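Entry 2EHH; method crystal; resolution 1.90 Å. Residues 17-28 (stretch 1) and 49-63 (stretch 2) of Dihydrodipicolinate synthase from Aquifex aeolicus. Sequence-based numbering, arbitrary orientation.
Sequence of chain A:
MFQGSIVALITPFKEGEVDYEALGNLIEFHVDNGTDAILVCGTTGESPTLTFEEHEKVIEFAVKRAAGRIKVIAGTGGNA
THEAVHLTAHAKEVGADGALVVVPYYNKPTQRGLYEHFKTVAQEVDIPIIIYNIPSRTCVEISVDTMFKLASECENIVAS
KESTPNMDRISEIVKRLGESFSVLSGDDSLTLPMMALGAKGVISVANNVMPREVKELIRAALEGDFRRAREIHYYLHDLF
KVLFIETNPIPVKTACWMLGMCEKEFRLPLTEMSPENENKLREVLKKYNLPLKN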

ATOM      1  N   GLU A  17      15.485  11.132 -33.670  1.00 27.04           N
ATOM      2  CA  GLU A  17      15.945   9.821 -34.109  1.00 26.68           C
ATOM      3  C   GLU A  17      16.988   9.307 -33.120  1.00 24.98           C
ATOM      4  O   GLU A  17      17.549  10.082 -32.347  1.00 24.04           O
ATOM      5  N   VAL A  18      17.240   8.002 -33.127  1.00 23.72           N
ATOM      6  CA  VAL A  18      18.250   7.446 -32.236  1.00 23.70           C
ATOM      7  C   VAL A  18      19.599   8.035 -32.644  1.00 24.21           C
ATOM      8  O   VAL A  18      19.968   7.989 -33.819  1.00 23.35           O
ATOM      9  N   ASP A  19      20.320   8.589 -31.671  1.00 23.70           N
ATOM     10  CA  ASP A  19      21.632   9.206 -31.895  1.00 23.15           C
ATOM     11  C   ASP A  19      22.728   8.140 -31.792  1.00 24.16           C
ATOM     12  O   ASP A  19      23.321   7.945 -30.730  1.00 23.45           O
ATOM     13  N   TYR A  20      23.000   7.464 -32.903  1.00 23.05           N
ATOM     14  CA  TYR A  20      23.997   6.402 -32.925  1.00 24.24           C
ATOM     15  C   TYR A  20      25.436   6.794 -32.609  1.00 24.49           C
ATOM     16  O   TYR A  20      26.173   5.998 -32.031  1.00 24.68           O
ATOM     17  N   GLU A  21      25.852   8.001 -32.971  1.00 25.26           N
ATOM     18  CA  GLU A  21      27.219   8.395 -32.662  1.00 26.48           C
ATOM     19  C   GLU A  21      27.366   8.565 -31.151  1.00 24.45           C
ATOM     20  O   GLU A  21      28.398   8.221 -30.576  1.00 22.99           O
ATOM     21  N   ALA A  22      26.326   9.075 -30.503  1.00 22.26           N
ATOM     22  CA  ALA A  22      26.363   9.250 -29.053  1.00 21.20           C
ATOM     23  C   ALA A  22      26.303   7.880 -28.375  1.00 20.46           C
ATOM     24  O   ALA A  22      26.975   7.644 -27.370  1.00 20.61           O
ATOM     25  N   LEU A  23      25.496   6.980 -28.929  1.00 20.76           N
ATOM     26  CA  LEU A  23      25.358   5.635 -28.372  1.00 23.02           C
ATOM     27  C   LEU A  23      26.714   4.948 -28.482  1.00 22.71           C
ATOM     28  O   LEU A  23      27.167   4.290 -27.549  1.00 22.35           O
ATOM     29  N   GLY A  24      27.358   5.113 -29.632  1.00 22.25           N
ATOM     30  CA  GLY A  24      28.662   4.511 -29.835  1.00 22.23           C
ATOM     31  C   GLY A  24      29.669   4.996 -28.813  1.00 22.10           C
ATOM     32  O   GLY A  24      30.433   4.202 -28.265  1.00 21.49           O
ATOM     33  N   ASN A  25      29.679   6.299 -28.547  1.00 22.00           N
ATOM     34  CA  ASN A  25      30.614   6.854 -27.576  1.00 22.98           C
ATOM     35  C   ASN A  25      30.279   6.400 -26.158  1.00 21.92           C
ATOM     36  O   ASN A  25      31.162   6.248 -25.316  1.00 19.78           O
ATOM     37  N   LEU A  26      28.994   6.180 -25.909  1.00 20.03           N
ATOM     38  CA  LEU A  26      28.527   5.720 -24.607  1.00 20.14           C
ATOM     39  C   LEU A  26      29.094   4.313 -24.392  1.00 20.59           C
ATOM     40  O   LEU A  26      29.536   3.962 -23.296  1.00 19.79           O
ATOM     41  N   ILE A  27      29.089   3.508 -25.451  1.00 18.39           N
ATOM     42  CA  ILE A  27      29.611   2.153 -25.363  1.00 19.76           C
ATOM     43  C   ILE A  27      31.108   2.161 -25.051  1.00 19.94           C
ATOM     44  O   ILE A  27      31.571   1.412 -24.195  1.00 20.88           O
ATOM     45  N   GLU A  28      31.859   3.013 -25.741  1.00 20.23           N
ATOM     46  CA  GLU A  28      33.299   3.114 -25.513  1.00 20.56           C
ATOM     47  C   GLU A  28      33.548   3.607 -24.091  1.00 20.12           C
ATOM     48  O   GLU A  28      34.483   3.171 -23.419  1.00 19.70           O
ATOM     49  N   THR A  49       9.084   4.004 -25.729  1.00 18.25           N
ATOM     50  CA  THR A  49       8.910   4.911 -26.856  1.00 19.89           C
ATOM     51  C   THR A  49       9.778   4.591 -28.074  1.00 21.79           C
ATOM     52  O   THR A  49       9.800   5.354 -29.043  1.00 19.49           O
ATOM     53  N   LEU A  50      10.501   3.474 -28.025  1.00 22.53           N
ATOM     54  CA  LEU A  50      11.328   3.062 -29.157  1.00 24.14           C
ATOM     55  C   LEU A  50      10.476   2.157 -30.029  1.00 25.40           C
ATOM     56  O   LEU A  50       9.740   1.318 -29.518  1.00 26.84           O
ATOM     57  N   THR A  51      10.566   2.324 -31.342  1.00 26.64           N
ATOM     58  CA  THR A  51       9.790   1.479 -32.236  1.00 28.09           C
ATOM     59  C   THR A  51      10.437   0.102 -32.240  1.00 29.01           C
ATOM     60  O   THR A  51      11.623  -0.030 -31.948  1.00 26.99           O
ATOM     61  N   PHE A  52       9.647  -0.916 -32.563  1.00 30.65           N
ATOM     62  CA  PHE A  52      10.133  -2.288 -32.615  1.00 32.15           C
ATOM     63  C   PHE A  52      11.399  -2.369 -33.466  1.00 32.29           C
ATOM     64  O   PHE A  52      12.326  -3.120 -33.154  1.00 33.08           O
ATOM     65  N   GLU A  53      11.435  -1.584 -34.538  1.00 30.72           N
ATOM     66  CA  GLU A  53      12.584  -1.571 -35.433  1.00 31.47           C
ATOM     67  C   GLU A  53      13.794  -0.869 -34.818  1.00 29.93           C
ATOM     68  O   GLU A  53      14.938  -1.256 -35.068  1.00 27.97           O
ATOM     69  N   GLU A  54      13.549   0.172 -34.028  1.00 27.15           N
ATOM     70  CA  GLU A  54      14.651   0.875 -33.386  1.00 26.08           C
ATOM     71  C   GLU A  54      15.256  -0.077 -32.361  1.00 24.80           C
ATOM     72  O   GLU A  54      16.468  -0.076 -32.151  1.00 25.51           O
ATOM     73  N   HIS A  55      14.409  -0.895 -31.737  1.00 24.27           N
ATOM     74  CA  HIS A  55      14.872  -1.874 -30.757  1.00 24.08           C
ATOM     75  C   HIS A  55      15.876  -2.814 -31.408  1.00 24.34           C
ATOM     76  O   HIS A  55      16.968  -3.030 -30.887  1.00 21.75           O
ATOM     77  N   GLU A  56      15.499  -3.389 -32.545  1.00 23.89           N
ATOM     78  CA  GLU A  56      16.396  -4.317 -33.215  1.00 26.45           C
ATOM     79  C   GLU A  56      17.647  -3.643 -33.767  1.00 25.22           C
ATOM     80  O   GLU A  56      18.724  -4.236 -33.758  1.00 25.22           O
ATOM     81  N   LYS A  57      17.520  -2.396 -34.210  1.00 24.33           N
ATOM     82  CA  LYS A  57      18.664  -1.665 -34.749  1.00 24.30           C
ATOM     83  C   LYS A  57      19.663  -1.314 -33.638  1.00 23.31           C
ATOM     84  O   LYS A  57      20.879  -1.416 -33.823  1.00 20.71           O
ATOM     85  N   VAL A  58      19.149  -0.898 -32.485  1.00 19.47           N
ATOM     86  CA  VAL A  58      20.013  -0.545 -31.363  1.00 19.15           C
ATOM     87  C   VAL A  58      20.743  -1.771 -30.829  1.00 17.54           C
ATOM     88  O   VAL A  58      21.934  -1.708 -30.523  1.00 18.46           O
ATOM     89  N   ILE A  59      20.030  -2.887 -30.717  1.00 16.95           N
ATOM     90  CA  ILE A  59      20.632  -4.116 -30.225  1.00 17.83           C
ATOM     91  C   ILE A  59      21.731  -4.563 -31.192  1.00 19.76           C
ATOM     92  O   ILE A  59      22.864  -4.831 -30.791  1.00 17.68           O
ATOM     93  N   GLU A  60      21.390  -4.628 -32.472  1.00 21.51           N
ATOM     94  CA  GLU A  60      22.344  -5.038 -33.493  1.00 23.45           C
ATOM     95  C   GLU A  60      23.564  -4.113 -33.485  1.00 23.31           C
ATOM     96  O   GLU A  60      24.707  -4.566 -33.584  1.00 23.21           O
ATOM     97  N   PHE A  61      23.314  -2.815 -33.344  1.00 22.50           N
ATOM     98  CA  PHE A  61      24.381  -1.815 -33.309  1.00 21.72           C
ATOM     99  C   PHE A  61      25.295  -1.982 -32.090  1.00 21.62           C
ATOM    100  O   PHE A  61      26.520  -1.918 -32.202  1.00 20.78           O
ATOM    101  N   ALA A  62      24.692  -2.177 -30.921  1.00 20.40           N
ATOM    102  CA  ALA A  62      25.458  -2.335 -29.689  1.00 19.44           C
ATOM    103  C   ALA A  62      26.360  -3.560 -29.749  1.00 19.63           C
ATOM    104  O   ALA A  62      27.511  -3.507 -29.325  1.00 18.75           O
ATOM    105  N   VAL A  63      25.834  -4.665 -30.268  1.00 19.73           N
ATOM    106  CA  VAL A  63      26.616  -5.888 -30.371  1.00 21.43           C
ATOM    107  C   VAL A  63      27.831  -5.654 -31.264  1.00 22.18           C
ATOM    108  O   VAL A  63      28.950  -6.038 -30.916  1.00 22.05           O
TER

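Two helices, 20-28 and 52-63, run in broadly the same direction, their axes 42° apart and 10.7 Å from each other at closest approach. No hydrogen bond crosses between the stretches, so the contact rests on apolar packing, one aromatic pair and one cation-pi interaction, and it buries 501 Å² in total. From the first stretch, Val18, Tyr20, Leu23 and Ile27 all point toward the second.

Read along the second stretch, the contact starts lightly. Thr49 stays out of reach. Leu50 (m, t) sets its CA-to-CB bond sideways, but the end of the side chain comes nearer, and its CD2 lies 4.3 Å from CG2 of Val18 (t). Thr51 does not touch the first stretch; its task is local. With chi1 in p, its OG1 accepts from the backbone N of Glu54 at 3.0 Å and caps the helix. The favour is returned, since the N of Thr51 donates to OE1 of Glu54 at 2.8 Å, a reciprocal pair of bonds at the start of the helix. The first helix starts on a similar rule: Asp19, in t, accepts at OD1 from the N of Ala22 at 3.2 Å.

Phe52 and Glu53 are out of reach. Glu54 (m, t) reaches the contact through the end of its side chain, where OE2 lies 3.8 Å from CG2 of Val18. Glu17 OE1 and Glu54 OE2, of like charge, come within 4.6 Å, while both carboxylate oxygens of Glu54 also find hydrogen-bonding partners elsewhere in the structure. His55 points away and Glu56 is out of reach.

Lys57 points toward the first helix from an exposed position. Its chain (t, p, t, p) passes the Tyr20 hydroxyl, with CG 3.0 Å from Tyr20 OH, a tight approach, and its ammonium comes over one face of the ring, a cation-pi interaction with NZ 4.4 Å from the Tyr20 centroid and 17° off the normal.

One residue on, Val58 (t) is buried, its CA-to-CB bond sideways. Its CG2 lies 4.0 Å from CG1 of Val18 and 4.2 Å from CE1 of Tyr20, while its CG1 meets CD1 of Leu23 (t, t) at 3.9 Å, so a small branched side chain fills the space among three neighbours. Ile59 points away and Glu60 is out of reach.

Phe61 (t, chi2 80°) then points in and, with Tyr20 (m), forms the heart of the contact. The Tyr20 edge is directed at the Phe61 face, centroids 5.1 Å apart and planes at 66°, with CD1 of Tyr20 3.7 Å from CG of Phe61. Leu23 CD1 packs 3.7 Å from Phe61 CD2. Gly24 leaves room at the ring edge: its N is 3.8 Å from Phe61 CE2, and an ideal CB there would lie only 3.6 Å from CZ.

Ala62, its CA-to-CB bond sideways, closes the contact. Ile27 (m, t) lies close to the backbone, with CD1 3.7 Å from Ala62 CA and 4.1 Å from Ala62 CB. Val63 points away.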

ATOM      1  CB  GLU A  17      16.568   9.936 -35.505  1.00 29.34           C
ATOM      2  CG  GLU A  17      16.538   8.652 -36.323  1.00 35.11           C
ATOM      3  CD  GLU A  17      15.172   8.375 -36.943  1.00 36.56           C
ATOM      4  OE1 GLU A  17      14.962   7.249 -37.446  1.00 38.62           O
ATOM      5  OE2 GLU A  17      14.313   9.282 -36.937  1.00 37.91           O
ATOM      6  CB  VAL A  18      18.322   5.909 -32.344  1.00 23.99           C
ATOM      7  CG1 VAL A  18      19.533   5.391 -31.580  1.00 22.71           C
ATOM      8  CG2 VAL A  18      17.047   5.288 -31.795  1.00 22.85           C
ATOM      9  CB  ASP A  19      21.863  10.297 -30.846  1.00 22.97           C
ATOM     10  CG  ASP A  19      23.111  11.121 -31.110  1.00 24.36           C
ATOM     11  OD1 ASP A  19      23.964  10.693 -31.916  1.00 23.39           O
ATOM     12  OD2 ASP A  19      23.242  12.198 -30.493  1.00 22.76           O
ATOM     13  CB  TYR A  20      23.917   5.662 -34.259  1.00 23.53           C
ATOM     14  CG  TYR A  20      22.666   4.826 -34.347  1.00 25.04           C
ATOM     15  CD1 TYR A  20      22.557   3.630 -33.638  1.00 24.90           C
ATOM     16  CD2 TYR A  20      21.554   5.272 -35.062  1.00 24.90           C
ATOM     17  CE1 TYR A  20      21.372   2.900 -33.635  1.00 25.36           C
ATOM     18  CE2 TYR A  20      20.365   4.552 -35.063  1.00 24.93           C
ATOM     19  CZ  TYR A  20      20.280   3.368 -34.345  1.00 25.39           C
ATOM     20  OH  TYR A  20      19.102   2.663 -34.329  1.00 25.88           O
ATOM     21  CB  GLU A  21      27.599   9.680 -33.406  1.00 29.90           C
ATOM     22  CG  GLU A  21      26.693  10.863 -33.163  1.00 37.40           C
ATOM     23  CD  GLU A  21      26.867  11.939 -34.225  1.00 43.23           C
ATOM     24  OE1 GLU A  21      26.521  11.672 -35.401  1.00 43.53           O
ATOM     25  OE2 GLU A  21      27.354  13.043 -33.889  1.00 45.51           O
ATOM     26  CB  ALA A  22      25.195  10.115 -28.594  1.00 18.60           C
ATOM     27  CB  LEU A  23      24.305   4.839 -29.152  1.00 23.53           C
ATOM     28  CG  LEU A  23      23.684   3.592 -28.504  1.00 25.92           C
ATOM     29  CD1 LEU A  23      22.769   2.911 -29.510  1.00 24.77           C
ATOM     30  CD2 LEU A  23      24.752   2.628 -28.048  1.00 29.34           C
ATOM     31  CB  ASN A  25      30.619   8.378 -27.666  1.00 26.16           C
ATOM     32  CG  ASN A  25      31.305   8.876 -28.928  1.00 30.61           C
ATOM     33  OD1 ASN A  25      30.859   8.602 -30.039  1.00 34.29           O
ATOM     34  ND2 ASN A  25      32.400   9.602 -28.758  1.00 34.21           N
ATOM     35  CB  LEU A  26      26.996   5.687 -24.605  1.00 20.75           C
ATOM     36  CG  LEU A  26      26.197   6.448 -23.542  1.00 24.01           C
ATOM     37  CD1 LEU A  26      26.845   7.786 -23.214  1.00 21.61           C
ATOM     38  CD2 LEU A  26      24.767   6.633 -24.059  1.00 22.66           C
ATOM     39  CB  ILE A  27      29.337   1.374 -26.665  1.00 19.74           C
ATOM     40  CG1 ILE A  27      27.827   1.159 -26.810  1.00 20.61           C
ATOM     41  CG2 ILE A  27      30.067   0.036 -26.648  1.00 19.51           C
ATOM     42  CD1 ILE A  27      27.410   0.396 -28.054  1.00 20.51           C
ATOM     43  CB  GLU A  28      33.921   4.088 -26.519  1.00 20.91           C
ATOM     44  CG  GLU A  28      33.719   3.670 -27.966  1.00 22.15           C
ATOM     45  CD  GLU A  28      34.426   2.368 -28.301  1.00 22.33           C
ATOM     46  OE1 GLU A  28      33.982   1.681 -29.243  1.00 24.55           O
ATOM     47  OE2 GLU A  28      35.427   2.035 -27.631  1.00 19.51           O
ATOM     48  CB  THR A  49       9.147   6.381 -26.431  1.00 17.77           C
ATOM     49  OG1 THR A  49      10.458   6.524 -25.873  1.00 19.65           O
ATOM     50  CG2 THR A  49       8.117   6.802 -25.387  1.00 17.42           C
ATOM     51  CB  LEU A  50      12.558   2.275 -28.695  1.00 22.70           C
ATOM     52  CG  LEU A  50      13.657   2.997 -27.918  1.00 22.50           C
ATOM     53  CD1 LEU A  50      14.726   1.987 -27.496  1.00 21.86           C
ATOM     54  CD2 LEU A  50      14.258   4.093 -28.781  1.00 23.28           C
ATOM     55  CB  THR A  51       9.791   2.016 -33.672  1.00 26.80           C
ATOM     56  OG1 THR A  51      11.073   1.786 -34.264  1.00 28.83           O
ATOM     57  CG2 THR A  51       9.500   3.509 -33.681  1.00 26.87           C
ATOM     58  CB  PHE A  52       9.050  -3.193 -33.205  1.00 34.41           C
ATOM     59  CG  PHE A  52       9.517  -4.588 -33.498  1.00 35.92           C
ATOM     60  CD1 PHE A  52       9.639  -5.529 -32.480  1.00 36.64           C
ATOM     61  CD2 PHE A  52       9.854  -4.956 -34.798  1.00 36.51           C
ATOM     62  CE1 PHE A  52      10.092  -6.819 -32.755  1.00 37.70           C
ATOM     63  CE2 PHE A  52      10.308  -6.238 -35.083  1.00 37.27           C
ATOM     64  CZ  PHE A  52      10.428  -7.173 -34.059  1.00 37.54           C
ATOM     65  CB  GLU A  53      12.208  -0.907 -36.758  1.00 33.24           C
ATOM     66  CG  GLU A  53      13.388  -0.623 -37.667  1.00 38.17           C
ATOM     67  CD  GLU A  53      12.958  -0.198 -39.059  1.00 41.87           C
ATOM     68  OE1 GLU A  53      12.088   0.693 -39.170  1.00 43.45           O
ATOM     69  OE2 GLU A  53      13.496  -0.753 -40.043  1.00 43.36           O
ATOM     70  CB  GLU A  54      14.162   2.165 -32.711  1.00 25.45           C
ATOM     71  CG  GLU A  54      13.815   3.274 -33.698  1.00 26.50           C
ATOM     72  CD  GLU A  54      13.214   4.499 -33.029  1.00 27.62           C
ATOM     73  OE1 GLU A  54      12.327   4.327 -32.167  1.00 25.43           O
ATOM     74  OE2 GLU A  54      13.620   5.632 -33.374  1.00 26.88           O
ATOM     75  CB  HIS A  55      13.716  -2.730 -30.224  1.00 26.92           C
ATOM     76  CG  HIS A  55      13.130  -2.243 -28.936  1.00 28.17           C
ATOM     77  ND1 HIS A  55      12.294  -1.149 -28.862  1.00 28.64           N
ATOM     78  CD2 HIS A  55      13.235  -2.722 -27.673  1.00 28.68           C
ATOM     79  CE1 HIS A  55      11.906  -0.977 -27.612  1.00 29.05           C
ATOM     80  NE2 HIS A  55      12.462  -1.918 -26.869  1.00 29.47           N
ATOM     81  CB  GLU A  56      15.650  -5.098 -34.309  1.00 28.32           C
ATOM     82  CG  GLU A  56      14.937  -4.282 -35.357  1.00 31.64           C
ATOM     83  CD  GLU A  56      13.932  -5.122 -36.141  1.00 34.38           C
ATOM     84  OE1 GLU A  56      14.006  -6.370 -36.072  1.00 33.01           O
ATOM     85  OE2 GLU A  56      13.071  -4.532 -36.830  1.00 35.58           O
ATOM     86  CB  LYS A  57      18.193  -0.386 -35.442  1.00 27.17           C
ATOM     87  CG  LYS A  57      19.278   0.369 -36.206  1.00 33.05           C
ATOM     88  CD  LYS A  57      19.800  -0.430 -37.398  1.00 36.88           C
ATOM     89  CE  LYS A  57      20.713   0.415 -38.284  1.00 37.48           C
ATOM     90  NZ  LYS A  57      21.824   1.067 -37.528  1.00 38.91           N
ATOM     91  CB  VAL A  58      19.204   0.114 -30.220  1.00 19.09           C
ATOM     92  CG1 VAL A  58      20.022   0.137 -28.933  1.00 18.96           C
ATOM     93  CG2 VAL A  58      18.831   1.537 -30.620  1.00 20.48           C
ATOM     94  CB  ILE A  59      19.578  -5.234 -30.090  1.00 18.62           C
ATOM     95  CG1 ILE A  59      18.546  -4.847 -29.022  1.00 18.46           C
ATOM     96  CG2 ILE A  59      20.251  -6.553 -29.710  1.00 18.43           C
ATOM     97  CD1 ILE A  59      17.326  -5.766 -28.975  1.00 17.43           C
ATOM     98  CB  GLU A  60      21.652  -5.026 -34.855  1.00 26.64           C
ATOM     99  CG  GLU A  60      22.526  -5.415 -36.020  1.00 32.02           C
ATOM    100  CD  GLU A  60      21.723  -5.595 -37.292  1.00 35.84           C
ATOM    101  OE1 GLU A  60      20.941  -4.680 -37.635  1.00 39.05           O
ATOM    102  OE2 GLU A  60      21.875  -6.647 -37.947  1.00 37.81           O
ATOM    103  CB  PHE A  61      23.776  -0.409 -33.287  1.00 22.12           C
ATOM    104  CG  PHE A  61      24.793   0.689 -33.148  1.00 22.84           C
ATOM    105  CD1 PHE A  61      25.525   1.120 -34.248  1.00 23.66           C
ATOM    106  CD2 PHE A  61      25.031   1.283 -31.914  1.00 23.69           C
ATOM    107  CE1 PHE A  61      26.479   2.130 -34.120  1.00 23.52           C
ATOM    108  CE2 PHE A  61      25.982   2.292 -31.776  1.00 23.13           C
ATOM    109  CZ  PHE A  61      26.706   2.716 -32.880  1.00 23.80           C
ATOM    110  CB  ALA A  62      24.514  -2.441 -28.491  1.00 17.90           C
ATOM    111  CB  VAL A  63      25.764  -7.052 -30.935  1.00 22.04           C
ATOM    112  CG1 VAL A  63      26.650  -8.259 -31.247  1.00 22.64           C
ATOM    113  CG2 VAL A  63      24.695  -7.442 -29.923  1.00 22.77           C
TER